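Local coordinates for alkaline phosphatase (Thermus thermophilus, PDB 7KWD), which removes phosphate groups from phosphorylated compounds as a homodimeric metalloenzyme that uses zinc and magnesium ions, at the interface of chains A and B. Sequence-based numbering; all coordinates share one arbitrary frame. Chains: chain A/B, Alkaline phosphatase.

The three contacts are neighbouring patches of one two-fold symmetric interface in the alkaline phosphatase homodimer. The C-alpha centres of contacts 1 and 2 lie about 13 Å apart, those of contacts 2 and 3 about 9 Å, and those of contacts 1 and 3 about 15 Å. Contact 3 shares A:Trp51 and B:Ser436 with contact 2, and A:Ser429 with contact 1. The segment 429-437 takes part in all three. It carries the zinc ligand A:His433, and the centre of contact 1 is about 13 Å from A:Ser95, the predicted phosphoserine nucleophile. Dimer formation may therefore help to order the active site.

Contact 1: the interface of chains A and B. Residues chain A 92, 399-400, 429-430, 432-433; chain B 326-327, 332, 415.
A:His433 and B:Tyr332 meet edge to face. This patch of the homodimer interface packs a chain B loop and 3-10 helix on the zinc-ligand segment of chain A. The rim carbon CE2 of the tyrosine points at the centre of one imidazole face, and the ring planes stand 79° apart. CE2 lies 3.4 Å from A:His433 CG. A:His433 is a zinc ligand, so this tyrosine edge may help to fix the rotation of its ring. The backbone of the same histidine is also held: B:Gly327 N donates to A:His433 O at 2.8 Å. A:Gln432 NE2 donates to B:Gly327 O at 3.3 Å, almost in line with the carbonyl bond and in the plane of the glutamine amide. A bend at the second torsion (89°) carries the amide round to this carbonyl. A:Gln432 CB and CG pack against B:Tyr332 OH.

B:Tyr326 lies alongside A:Gln432, with ring and amide planes 81° apart. Its CB touches A:Ser430 CB at 3.5 Å, and its phenol tip reaches CA and CB of A:Arg400. Further out, the phenol OH of B:Tyr326 donates to B:Gln415 OE1 at 2.7 Å, which would steady the ring. The amide carbon CD of B:Gln415 in turn meets A:Val399 CG1 at 3.4 Å. On the chain A side, A:Gln432 N donates to A:Ser430 OG at 2.6 Å. In the fold, chain A contributes loops and the short strand 433-434, while chain B contributes loops and the 3-10 helix 330-332.

Contact 2: the interface of chains A and B. Residues chain A 51, 319, 434-437; chain B 51-52, 54-55, 436.
A:Thr434 and B:Glu52 form a hydrogen bond across this patch of the dimer interface. The threonine hydroxyl OG1 donates to the carboxylate oxygen B:Glu52 OE1 at 2.8 Å. It comes in on the syn side, 18° out of the carboxylate plane. The glutamate chain bends at its second torsion (-69°) as it reaches from helix 51-65 towards the end of strand 433-434. The two side chains meet at about a right angle.

Van der Waals contacts make up the rest of the patch described. The carboxylate carbon CD of B:Glu52 rests against the loop residue A:Ser436, 3.3 Å from its CB. A:Ala435 CB meets B:Ala55 CB at 3.8 Å, methyl to methyl. A:Pro437 lies against the same helix: its CG touches the benzo-ring atom CE3 of B:Trp51 at 3.8 Å and the ring atom CD2 of B:Tyr54 at 3.9 Å. The two tryptophans, A:Trp51 and B:Trp51, meet rim to rim through their CD1 atoms at 3.7 Å.

Serine hydroxyls lie beside tryptophan methylenes in both directions, with B:Ser436 OG near A:Trp51 CB and A:Ser436 OG near B:Trp51 CB. A:Ser436 OG stands anti to its own backbone N (165°). It donates within chain A to A:Pro437 O at 2.7 Å.

Contact 3: the interface of chains A and B. Residues chain A 51-52, 322, 324-325, 429; chain B 319, 322, 429, 434-436.
A:Glu52 lays its flat carboxylate against B:Ser436 and B:Thr434 of the partner chain in the dimer. B:Ser436 CB sits over one face, offset towards the rim, 3.3 Å from A:Glu52 CD. The hydroxyl OG1 of B:Thr434 meets the edge, donating to A:Glu52 OE1 at 2.8 Å from the syn side, tilted 20° towards the other face. OE2 lies near B:Thr434 CB. B:Thr434 OG1 sits between its own backbone N and carbonyl carbon (67°), which turns the hydroxyl towards the glutamate.

The serines reach across in both directions. A:Ser429 OG donates to the backbone carbonyl B:Val322 O at 3.1 Å. B:Ser429 OG donates to A:Val322 O at 3.2 Å, from above the carbonyl plane. The two serine hydroxyls also make a weak bond of undecided direction, which would compete with those bonds. A:Val322 N donates weakly to A:Ser429 OG, and B:Val322 N to B:Ser429 OG, which may help to position the hydroxyls. Both A:Val322 and B:Val322 follow a cis peptide bond.

A:Leu325 O, at the end of strand 323-325, takes a weak bond from B:Ala435 N at 3.1 Å. The two valine side chains cross at about a right angle, and packing there is tight. Their methyls A:Val322 CG2 and B:Val322 CG2 meet tip to tip at 3.4 Å.

Contact 1: the interface of chains A and B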
ATOM      1  N   VAL A  92     -11.843  -2.282  -8.227  1.00 21.00           N
ATOM      2  CA  VAL A  92     -11.212  -0.974  -8.238  1.00 18.77           C
ATOM      3  C   VAL A  92     -12.282   0.078  -8.452  1.00 28.72           C
ATOM      4  O   VAL A  92     -12.928   0.116  -9.512  1.00 28.05           O
ATOM      5  CB  VAL A  92     -10.131  -0.871  -9.315  1.00 26.21           C
ATOM      6  CG1 VAL A  92      -9.481   0.526  -9.286  1.00 26.02           C
ATOM      7  CG2 VAL A  92      -9.117  -1.992  -9.133  1.00 25.00           C
ATOM      8  N   VAL A 399      -1.825   1.347 -21.830  1.00 32.73           N
ATOM      9  CA  VAL A 399      -2.958   0.666 -21.205  1.00 33.21           C
ATOM     10  C   VAL A 399      -2.716   0.443 -19.714  1.00 37.56           C
ATOM     11  O   VAL A 399      -3.491   0.898 -18.871  1.00 29.44           O
ATOM     12  CB  VAL A 399      -3.268  -0.664 -21.926  1.00 29.55           C
ATOM     13  CG1 VAL A 399      -4.417  -1.415 -21.239  1.00 32.42           C
ATOM     14  CG2 VAL A 399      -3.603  -0.355 -23.381  1.00 37.28           C
ATOM     15  N   ARG A 400      -1.678  -0.305 -19.372  1.00 35.09           N
ATOM     16  CA  ARG A 400      -1.235  -0.321 -17.989  1.00 30.44           C
ATOM     17  C   ARG A 400      -0.908   1.088 -17.544  1.00 31.54           C
ATOM     18  O   ARG A 400      -1.352   1.543 -16.475  1.00 27.39           O
ATOM     19  CB  ARG A 400      -0.032  -1.238 -17.846  1.00 33.28           C
ATOM     20  CG  ARG A 400       0.732  -1.078 -16.548  1.00 32.73           C
ATOM     21  CD  ARG A 400       1.536  -2.332 -16.284  1.00 32.38           C
ATOM     22  NE  ARG A 400       2.692  -2.019 -15.460  1.00 28.87           N
ATOM     23  CZ  ARG A 400       3.627  -2.901 -15.137  1.00 27.94           C
ATOM     24  NH1 ARG A 400       3.523  -4.138 -15.592  1.00 31.24           N
ATOM     25  NH2 ARG A 400       4.655  -2.531 -14.376  1.00 29.67           N
ATOM     26  N   SER A 429       2.759   1.451 -10.379  1.00 26.50           N
ATOM     27  CA  SER A 429       2.084   0.244 -10.838  1.00 27.51           C
ATOM     28  C   SER A 429       1.274   0.526 -12.109  1.00 25.01           C
ATOM     29  O   SER A 429       1.096  -0.357 -12.947  1.00 24.76           O
ATOM     30  CB  SER A 429       1.130  -0.311  -9.775  1.00 29.90           C
ATOM     31  OG  SER A 429       1.656  -0.296  -8.467  1.00 31.30           O
ATOM     32  N   SER A 430       0.800   1.759 -12.269  1.00 28.67           N
ATOM     33  CA  SER A 430      -0.213   2.055 -13.270  1.00 26.71           C
ATOM     34  C   SER A 430      -0.402   3.561 -13.267  1.00 26.21           C
ATOM     35  O   SER A 430       0.185   4.274 -12.450  1.00 27.87           O
ATOM     36  CB  SER A 430      -1.524   1.320 -12.941  1.00 25.58           C
ATOM     37  OG  SER A 430      -2.427   2.179 -12.250  1.00 28.81           O
ATOM     38  N   GLN A 432      -3.627   4.426 -12.978  1.00 21.20           N
ATOM     39  CA  GLN A 432      -5.023   4.336 -12.558  1.00 24.88           C
ATOM     40  C   GLN A 432      -5.143   4.011 -11.065  1.00 26.75           C
ATOM     41  O   GLN A 432      -4.157   3.760 -10.377  1.00 24.17           O
ATOM     42  CB  GLN A 432      -5.744   3.258 -13.397  1.00 23.40           C
ATOM     43  CG  GLN A 432      -5.841   3.595 -14.879  1.00 27.87           C
ATOM     44  CD  GLN A 432      -4.628   3.104 -15.668  1.00 29.19           C
ATOM     45  OE1 GLN A 432      -3.694   3.866 -15.890  1.00 28.19           O
ATOM     46  NE2 GLN A 432      -4.633   1.830 -16.065  1.00 31.05           N
ATOM     47  N   HIS A 433      -6.386   4.000 -10.566  1.00 24.42           N
ATOM     48  CA  HIS A 433      -6.648   3.575  -9.189  1.00 21.65           C
ATOM     49  C   HIS A 433      -6.256   2.114  -8.992  1.00 21.37           C
ATOM     50  O   HIS A 433      -6.211   1.319  -9.937  1.00 22.13           O
ATOM     51  CB  HIS A 433      -8.122   3.695  -8.834  1.00 24.10           C
ATOM     52  CG  HIS A 433      -8.682   5.047  -9.072  1.00 24.08           C
ATOM     53  ND1 HIS A 433     -10.023   5.328  -8.933  1.00 28.19           N
ATOM     54  CD2 HIS A 433      -8.089   6.205  -9.453  1.00 24.81           C
ATOM     55  CE1 HIS A 433     -10.238   6.601  -9.225  1.00 25.47           C
ATOM     56  NE2 HIS A 433      -9.085   7.145  -9.554  1.00 23.41           N
TER
ATOM     57  N   TYR B 326      -5.282  -2.686 -11.023  1.00 23.07           N
ATOM     58  CA  TYR B 326      -5.522  -1.289 -11.362  1.00 23.68           C
ATOM     59  C   TYR B 326      -6.789  -1.109 -12.198  1.00 24.12           C
ATOM     60  O   TYR B 326      -7.344  -2.066 -12.760  1.00 25.37           O
ATOM     61  CB  TYR B 326      -4.295  -0.683 -12.078  1.00 28.21           C
ATOM     62  CG  TYR B 326      -3.941  -1.350 -13.372  1.00 26.44           C
ATOM     63  CD1 TYR B 326      -4.700  -1.110 -14.518  1.00 29.39           C
ATOM     64  CD2 TYR B 326      -2.842  -2.183 -13.468  1.00 25.94           C
ATOM     65  CE1 TYR B 326      -4.377  -1.700 -15.734  1.00 27.09           C
ATOM     66  CE2 TYR B 326      -2.523  -2.811 -14.676  1.00 31.28           C
ATOM     67  CZ  TYR B 326      -3.291  -2.550 -15.812  1.00 30.99           C
ATOM     68  OH  TYR B 326      -2.973  -3.152 -17.024  1.00 28.45           O
ATOM     69  N   GLY B 327      -7.252   0.148 -12.236  1.00 22.17           N
ATOM     70  CA  GLY B 327      -8.483   0.501 -12.928  1.00 26.65           C
ATOM     71  C   GLY B 327      -8.429   0.196 -14.412  1.00 27.62           C
ATOM     72  O   GLY B 327      -7.541   0.690 -15.103  1.00 23.29           O
ATOM     73  N   TYR B 332     -13.565   2.284 -14.996  1.00 26.49           N
ATOM     74  CA  TYR B 332     -12.868   1.208 -14.284  1.00 30.16           C
ATOM     75  C   TYR B 332     -13.767   0.012 -13.993  1.00 31.60           C
ATOM     76  O   TYR B 332     -13.437  -0.851 -13.156  1.00 26.30           O
ATOM     77  CB  TYR B 332     -12.248   1.723 -12.982  1.00 30.47           C
ATOM     78  CG  TYR B 332     -11.144   2.751 -13.155  1.00 31.14           C
ATOM     79  CD1 TYR B 332     -10.499   2.927 -14.375  1.00 25.72           C
ATOM     80  CD2 TYR B 332     -10.772   3.565 -12.091  1.00 27.57           C
ATOM     81  CE1 TYR B 332      -9.495   3.869 -14.515  1.00 28.82           C
ATOM     82  CE2 TYR B 332      -9.791   4.487 -12.211  1.00 25.09           C
ATOM     83  CZ  TYR B 332      -9.143   4.628 -13.409  1.00 32.67           C
ATOM     84  OH  TYR B 332      -8.171   5.582 -13.490  1.00 25.21           O
ATOM     85  N   GLN B 415      -1.556  -6.077 -20.153  1.00 33.42           N
ATOM     86  CA  GLN B 415      -2.903  -5.925 -20.702  1.00 37.94           C
ATOM     87  C   GLN B 415      -2.834  -5.134 -22.006  1.00 35.78           C
ATOM     88  O   GLN B 415      -2.156  -4.097 -22.087  1.00 34.96           O
ATOM     89  CB  GLN B 415      -3.814  -5.215 -19.692  1.00 30.39           C
ATOM     90  CG  GLN B 415      -5.197  -4.770 -20.211  1.00 29.11           C
ATOM     91  CD  GLN B 415      -5.886  -3.773 -19.285  1.00 32.31           C
ATOM     92  OE1 GLN B 415      -5.363  -3.418 -18.227  1.00 31.76           O
ATOM     93  NE2 GLN B 415      -7.061  -3.302 -19.689  1.00 32.25           N
TER

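Contact 2: the interface of chains A and B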
ATOM      1  N   TRP A  51      -0.477   4.153   0.583  1.00 21.55           N
ATOM      2  CA  TRP A  51       0.556   4.015   1.603  1.00 21.42           C
ATOM      3  C   TRP A  51       1.939   4.243   1.022  1.00 21.62           C
ATOM      4  O   TRP A  51       2.873   4.580   1.768  1.00 22.65           O
ATOM      5  CB  TRP A  51       0.454   2.634   2.280  1.00 21.46           C
ATOM      6  CG  TRP A  51      -0.811   2.518   3.141  1.00 21.84           C
ATOM      7  CD1 TRP A  51      -1.878   1.672   2.952  1.00 24.83           C
ATOM      8  CD2 TRP A  51      -1.117   3.292   4.313  1.00 17.32           C
ATOM      9  NE1 TRP A  51      -2.830   1.893   3.932  1.00 23.43           N
ATOM     10  CE2 TRP A  51      -2.375   2.875   4.777  1.00 22.24           C
ATOM     11  CE3 TRP A  51      -0.435   4.293   5.019  1.00 24.94           C
ATOM     12  CZ2 TRP A  51      -2.963   3.425   5.918  1.00 24.82           C
ATOM     13  CZ3 TRP A  51      -1.021   4.830   6.157  1.00 23.81           C
ATOM     14  CH2 TRP A  51      -2.272   4.389   6.590  1.00 26.85           C
ATOM     15  N   ALA A 319      -6.582   4.120  -3.257  1.00 24.94           N
ATOM     16  CA  ALA A 319      -5.224   4.319  -3.701  1.00 20.19           C
ATOM     17  C   ALA A 319      -5.188   4.544  -5.211  1.00 24.36           C
ATOM     18  O   ALA A 319      -6.059   4.075  -5.952  1.00 22.42           O
ATOM     19  CB  ALA A 319      -4.361   3.109  -3.338  1.00 24.90           C
ATOM     20  N   THR A 434      -5.977   1.761  -7.751  1.00 23.77           N
ATOM     21  CA  THR A 434      -5.699   0.378  -7.383  1.00 25.13           C
ATOM     22  C   THR A 434      -6.658  -0.055  -6.281  1.00 22.32           C
ATOM     23  O   THR A 434      -7.427   0.741  -5.737  1.00 23.20           O
ATOM     24  CB  THR A 434      -4.246   0.185  -6.933  1.00 23.10           C
ATOM     25  OG1 THR A 434      -4.029   0.900  -5.702  1.00 25.76           O
ATOM     26  CG2 THR A 434      -3.253   0.687  -7.999  1.00 24.62           C
ATOM     27  N   ALA A 435      -6.606  -1.344  -5.967  1.00 20.17           N
ATOM     28  CA  ALA A 435      -7.579  -1.999  -5.101  1.00 23.47           C
ATOM     29  C   ALA A 435      -7.161  -2.050  -3.633  1.00 22.30           C
ATOM     30  O   ALA A 435      -7.918  -2.557  -2.791  1.00 25.30           O
ATOM     31  CB  ALA A 435      -7.799  -3.436  -5.566  1.00 24.30           C
ATOM     32  N   SER A 436      -5.989  -1.565  -3.316  1.00 18.69           N
ATOM     33  CA  SER A 436      -5.463  -1.618  -1.957  1.00 22.25           C
ATOM     34  C   SER A 436      -6.437  -1.022  -0.933  1.00 21.34           C
ATOM     35  O   SER A 436      -7.003   0.062  -1.157  1.00 22.77           O
ATOM     36  CB  SER A 436      -4.143  -0.827  -1.917  1.00 22.85           C
ATOM     37  OG  SER A 436      -3.776  -0.555  -0.572  1.00 37.64           O
ATOM     38  N   PRO A 437      -6.555  -1.607   0.245  1.00 22.95           N
ATOM     39  CA  PRO A 437      -7.210  -0.877   1.343  1.00 22.34           C
ATOM     40  C   PRO A 437      -6.373   0.329   1.755  1.00 24.66           C
ATOM     41  O   PRO A 437      -5.150   0.345   1.595  1.00 25.85           O
ATOM     42  CB  PRO A 437      -7.311  -1.916   2.461  1.00 20.73           C
ATOM     43  CG  PRO A 437      -6.318  -2.974   2.113  1.00 27.32           C
ATOM     44  CD  PRO A 437      -6.181  -2.975   0.623  1.00 21.52           C
TER
ATOM     45  N   TRP B  51      -0.143  -4.185   0.739  1.00 18.80           N
ATOM     46  CA  TRP B  51      -1.590  -4.070   0.775  1.00 26.62           C
ATOM     47  C   TRP B  51      -2.222  -4.301  -0.587  1.00 19.60           C
ATOM     48  O   TRP B  51      -3.442  -4.525  -0.655  1.00 20.11           O
ATOM     49  CB  TRP B  51      -1.949  -2.698   1.336  1.00 20.80           C
ATOM     50  CG  TRP B  51      -1.668  -2.620   2.804  1.00 24.24           C
ATOM     51  CD1 TRP B  51      -0.769  -1.803   3.431  1.00 21.01           C
ATOM     52  CD2 TRP B  51      -2.286  -3.410   3.829  1.00 21.38           C
ATOM     53  NE1 TRP B  51      -0.792  -2.041   4.793  1.00 26.64           N
ATOM     54  CE2 TRP B  51      -1.713  -3.027   5.055  1.00 23.65           C
ATOM     55  CE3 TRP B  51      -3.247  -4.423   3.823  1.00 26.52           C
ATOM     56  CZ2 TRP B  51      -2.081  -3.622   6.264  1.00 26.30           C
ATOM     57  CZ3 TRP B  51      -3.622  -5.005   5.022  1.00 27.42           C
ATOM     58  CH2 TRP B  51      -3.041  -4.609   6.229  1.00 25.40           C
ATOM     59  N   GLU B  52      -1.442  -4.177  -1.672  1.00 22.54           N
ATOM     60  CA  GLU B  52      -1.946  -4.546  -2.989  1.00 18.72           C
ATOM     61  C   GLU B  52      -2.032  -6.060  -3.114  1.00 24.37           C
ATOM     62  O   GLU B  52      -3.009  -6.588  -3.660  1.00 24.44           O
ATOM     63  CB  GLU B  52      -1.044  -3.971  -4.073  1.00 19.27           C
ATOM     64  CG  GLU B  52      -0.837  -2.485  -4.048  1.00 21.97           C
ATOM     65  CD  GLU B  52      -2.092  -1.692  -4.413  1.00 24.99           C
ATOM     66  OE1 GLU B  52      -2.047  -0.456  -4.303  1.00 28.82           O
ATOM     67  OE2 GLU B  52      -3.114  -2.308  -4.769  1.00 24.49           O
ATOM     68  N   TYR B  54      -2.604  -7.954  -0.666  1.00 20.91           N
ATOM     69  CA  TYR B  54      -3.719  -8.312   0.179  1.00 21.23           C
ATOM     70  C   TYR B  54      -5.040  -8.137  -0.571  1.00 21.64           C
ATOM     71  O   TYR B  54      -5.914  -9.009  -0.519  1.00 21.04           O
ATOM     72  CB  TYR B  54      -3.729  -7.470   1.442  1.00 22.08           C
ATOM     73  CG  TYR B  54      -5.019  -7.714   2.175  1.00 23.35           C
ATOM     74  CD1 TYR B  54      -5.172  -8.850   2.931  1.00 22.89           C
ATOM     75  CD2 TYR B  54      -6.121  -6.847   2.042  1.00 20.94           C
ATOM     76  CE1 TYR B  54      -6.334  -9.115   3.592  1.00 23.82           C
ATOM     77  CE2 TYR B  54      -7.291  -7.110   2.681  1.00 20.50           C
ATOM     78  CZ  TYR B  54      -7.409  -8.271   3.439  1.00 22.34           C
ATOM     79  OH  TYR B  54      -8.586  -8.609   4.089  1.00 21.72           O
ATOM     80  N   ALA B  55      -5.213  -7.005  -1.251  1.00 19.38           N
ATOM     81  CA  ALA B  55      -6.473  -6.756  -1.946  1.00 20.92           C
ATOM     82  C   ALA B  55      -6.734  -7.823  -3.003  1.00 23.21           C
ATOM     83  O   ALA B  55      -7.854  -8.325  -3.131  1.00 21.36           O
ATOM     84  CB  ALA B  55      -6.451  -5.364  -2.583  1.00 20.37           C
ATOM     85  N   SER B 436       6.607   1.465   1.738  1.00 23.47           N
ATOM     86  CA  SER B 436       5.288   1.594   2.332  1.00 27.95           C
ATOM     87  C   SER B 436       5.228   0.926   3.709  1.00 23.92           C
ATOM     88  O   SER B 436       5.775  -0.169   3.892  1.00 24.06           O
ATOM     89  CB  SER B 436       4.253   0.922   1.420  1.00 23.12           C
ATOM     90  OG  SER B 436       3.145   0.541   2.200  1.00 38.96           O
TER

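Contact 3: the interface of chains A and B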
ATOM      1  N   TRP A  51      -0.477   4.153   0.583  1.00 21.55           N
ATOM      2  CA  TRP A  51       0.556   4.015   1.603  1.00 21.42           C
ATOM      3  C   TRP A  51       1.939   4.243   1.022  1.00 21.62           C
ATOM      4  O   TRP A  51       2.873   4.580   1.768  1.00 22.65           O
ATOM      5  CB  TRP A  51       0.454   2.634   2.280  1.00 21.46           C
ATOM      6  CG  TRP A  51      -0.811   2.518   3.141  1.00 21.84           C
ATOM      7  CD1 TRP A  51      -1.878   1.672   2.952  1.00 24.83           C
ATOM      8  CD2 TRP A  51      -1.117   3.292   4.313  1.00 17.32           C
ATOM      9  NE1 TRP A  51      -2.830   1.893   3.932  1.00 23.43           N
ATOM     10  CE2 TRP A  51      -2.375   2.875   4.777  1.00 22.24           C
ATOM     11  CE3 TRP A  51      -0.435   4.293   5.019  1.00 24.94           C
ATOM     12  CZ2 TRP A  51      -2.963   3.425   5.918  1.00 24.82           C
ATOM     13  CZ3 TRP A  51      -1.021   4.830   6.157  1.00 23.81           C
ATOM     14  CH2 TRP A  51      -2.272   4.389   6.590  1.00 26.85           C
ATOM     15  N   GLU A  52       2.112   4.108  -0.290  1.00 22.33           N
ATOM     16  CA  GLU A  52       3.394   4.506  -0.855  1.00 20.74           C
ATOM     17  C   GLU A  52       3.544   6.018  -0.797  1.00 22.74           C
ATOM     18  O   GLU A  52       4.608   6.512  -0.424  1.00 24.52           O
ATOM     19  CB  GLU A  52       3.561   4.006  -2.287  1.00 22.38           C
ATOM     20  CG  GLU A  52       3.457   2.497  -2.455  1.00 24.89           C
ATOM     21  CD  GLU A  52       4.566   1.699  -1.754  1.00 24.50           C
ATOM     22  OE1 GLU A  52       4.374   0.482  -1.590  1.00 21.12           O
ATOM     23  OE2 GLU A  52       5.609   2.280  -1.364  1.00 27.61           O
ATOM     24  N   VAL A 322       0.324   2.671  -7.941  1.00 24.88           N
ATOM     25  CA  VAL A 322       0.766   3.496  -6.843  1.00 21.68           C
ATOM     26  C   VAL A 322       2.235   3.801  -7.042  1.00 27.38           C
ATOM     27  O   VAL A 322       2.958   3.006  -7.674  1.00 25.92           O
ATOM     28  CB  VAL A 322       0.524   2.797  -5.480  1.00 21.49           C
ATOM     29  CG1 VAL A 322      -0.980   2.645  -5.219  1.00 26.44           C
ATOM     30  CG2 VAL A 322       1.229   1.469  -5.391  1.00 23.47           C
ATOM     31  N   GLY A 324       5.664   4.084  -5.660  1.00 21.41           N
ATOM     32  CA  GLY A 324       6.483   3.586  -4.566  1.00 29.33           C
ATOM     33  C   GLY A 324       7.950   3.947  -4.716  1.00 28.51           C
ATOM     34  O   GLY A 324       8.551   3.768  -5.787  1.00 25.26           O
ATOM     35  N   LEU A 325       8.509   4.472  -3.629  1.00 25.49           N
ATOM     36  CA  LEU A 325       9.955   4.571  -3.491  1.00 27.00           C
ATOM     37  C   LEU A 325      10.507   3.167  -3.340  1.00 27.79           C
ATOM     38  O   LEU A 325      10.120   2.450  -2.416  1.00 24.42           O
ATOM     39  CB  LEU A 325      10.322   5.424  -2.286  1.00 24.75           C
ATOM     40  CG  LEU A 325      11.828   5.674  -2.154  1.00 29.73           C
ATOM     41  CD1 LEU A 325      12.373   6.772  -3.125  1.00 27.46           C
ATOM     42  CD2 LEU A 325      12.110   6.065  -0.695  1.00 27.62           C
ATOM     43  N   SER A 429       2.759   1.451 -10.379  1.00 26.50           N
ATOM     44  CA  SER A 429       2.084   0.244 -10.838  1.00 27.51           C
ATOM     45  C   SER A 429       1.274   0.526 -12.109  1.00 25.01           C
ATOM     46  O   SER A 429       1.096  -0.357 -12.947  1.00 24.76           O
ATOM     47  CB  SER A 429       1.130  -0.311  -9.775  1.00 29.90           C
ATOM     48  OG  SER A 429       1.656  -0.296  -8.467  1.00 31.30           O
TER
ATOM     49  N   ALA B 319       6.968  -4.122   2.186  1.00 22.14           N
ATOM     50  CA  ALA B 319       6.290  -4.294   0.913  1.00 21.65           C
ATOM     51  C   ALA B 319       7.309  -4.507  -0.190  1.00 24.78           C
ATOM     52  O   ALA B 319       8.440  -4.011  -0.123  1.00 25.57           O
ATOM     53  CB  ALA B 319       5.433  -3.062   0.613  1.00 23.76           C
ATOM     54  N   VAL B 322       5.311  -2.599  -5.939  1.00 22.29           N
ATOM     55  CA  VAL B 322       4.210  -3.460  -5.566  1.00 21.66           C
ATOM     56  C   VAL B 322       3.234  -3.761  -6.702  1.00 24.87           C
ATOM     57  O   VAL B 322       3.042  -2.933  -7.604  1.00 26.27           O
ATOM     58  CB  VAL B 322       3.365  -2.838  -4.387  1.00 22.98           C
ATOM     59  CG1 VAL B 322       4.197  -2.737  -3.137  1.00 25.73           C
ATOM     60  CG2 VAL B 322       2.798  -1.475  -4.801  1.00 20.72           C
ATOM     61  N   SER B 429       5.139  -1.310  -9.420  1.00 25.04           N
ATOM     62  CA  SER B 429       5.940  -0.099  -9.275  1.00 24.10           C
ATOM     63  C   SER B 429       7.400  -0.370  -9.618  1.00 23.41           C
ATOM     64  O   SER B 429       8.125   0.543 -10.013  1.00 24.84           O
ATOM     65  CB  SER B 429       5.898   0.459  -7.856  1.00 27.16           C
ATOM     66  OG  SER B 429       4.641   0.338  -7.286  1.00 29.86           O
ATOM     67  N   THR B 434       9.649  -1.758  -1.460  1.00 23.51           N
ATOM     68  CA  THR B 434       9.196  -0.381  -1.360  1.00 25.22           C
ATOM     69  C   THR B 434       9.164   0.089   0.096  1.00 24.13           C
ATOM     70  O   THR B 434       9.312  -0.686   1.041  1.00 24.29           O
ATOM     71  CB  THR B 434       7.791  -0.200  -1.980  1.00 25.73           C
ATOM     72  OG1 THR B 434       6.805  -0.904  -1.189  1.00 23.68           O
ATOM     73  CG2 THR B 434       7.800  -0.710  -3.410  1.00 26.44           C
ATOM     74  N   ALA B 435       8.923   1.391   0.240  1.00 24.26           N
ATOM     75  CA  ALA B 435       8.966   2.063   1.527  1.00 28.39           C
ATOM     76  C   ALA B 435       7.675   1.994   2.317  1.00 24.59           C
ATOM     77  O   ALA B 435       7.660   2.442   3.465  1.00 24.49           O
ATOM     78  CB  ALA B 435       9.320   3.528   1.313  1.00 21.25           C
ATOM     79  N   SER B 436       6.607   1.465   1.738  1.00 23.47           N
ATOM     80  CA  SER B 436       5.288   1.594   2.332  1.00 27.95           C
ATOM     81  C   SER B 436       5.228   0.926   3.709  1.00 23.92           C
ATOM     82  O   SER B 436       5.775  -0.169   3.892  1.00 24.06           O
ATOM     83  CB  SER B 436       4.253   0.922   1.420  1.00 23.12           C
ATOM     84  OG  SER B 436       3.145   0.541   2.200  1.00 38.96           O
TER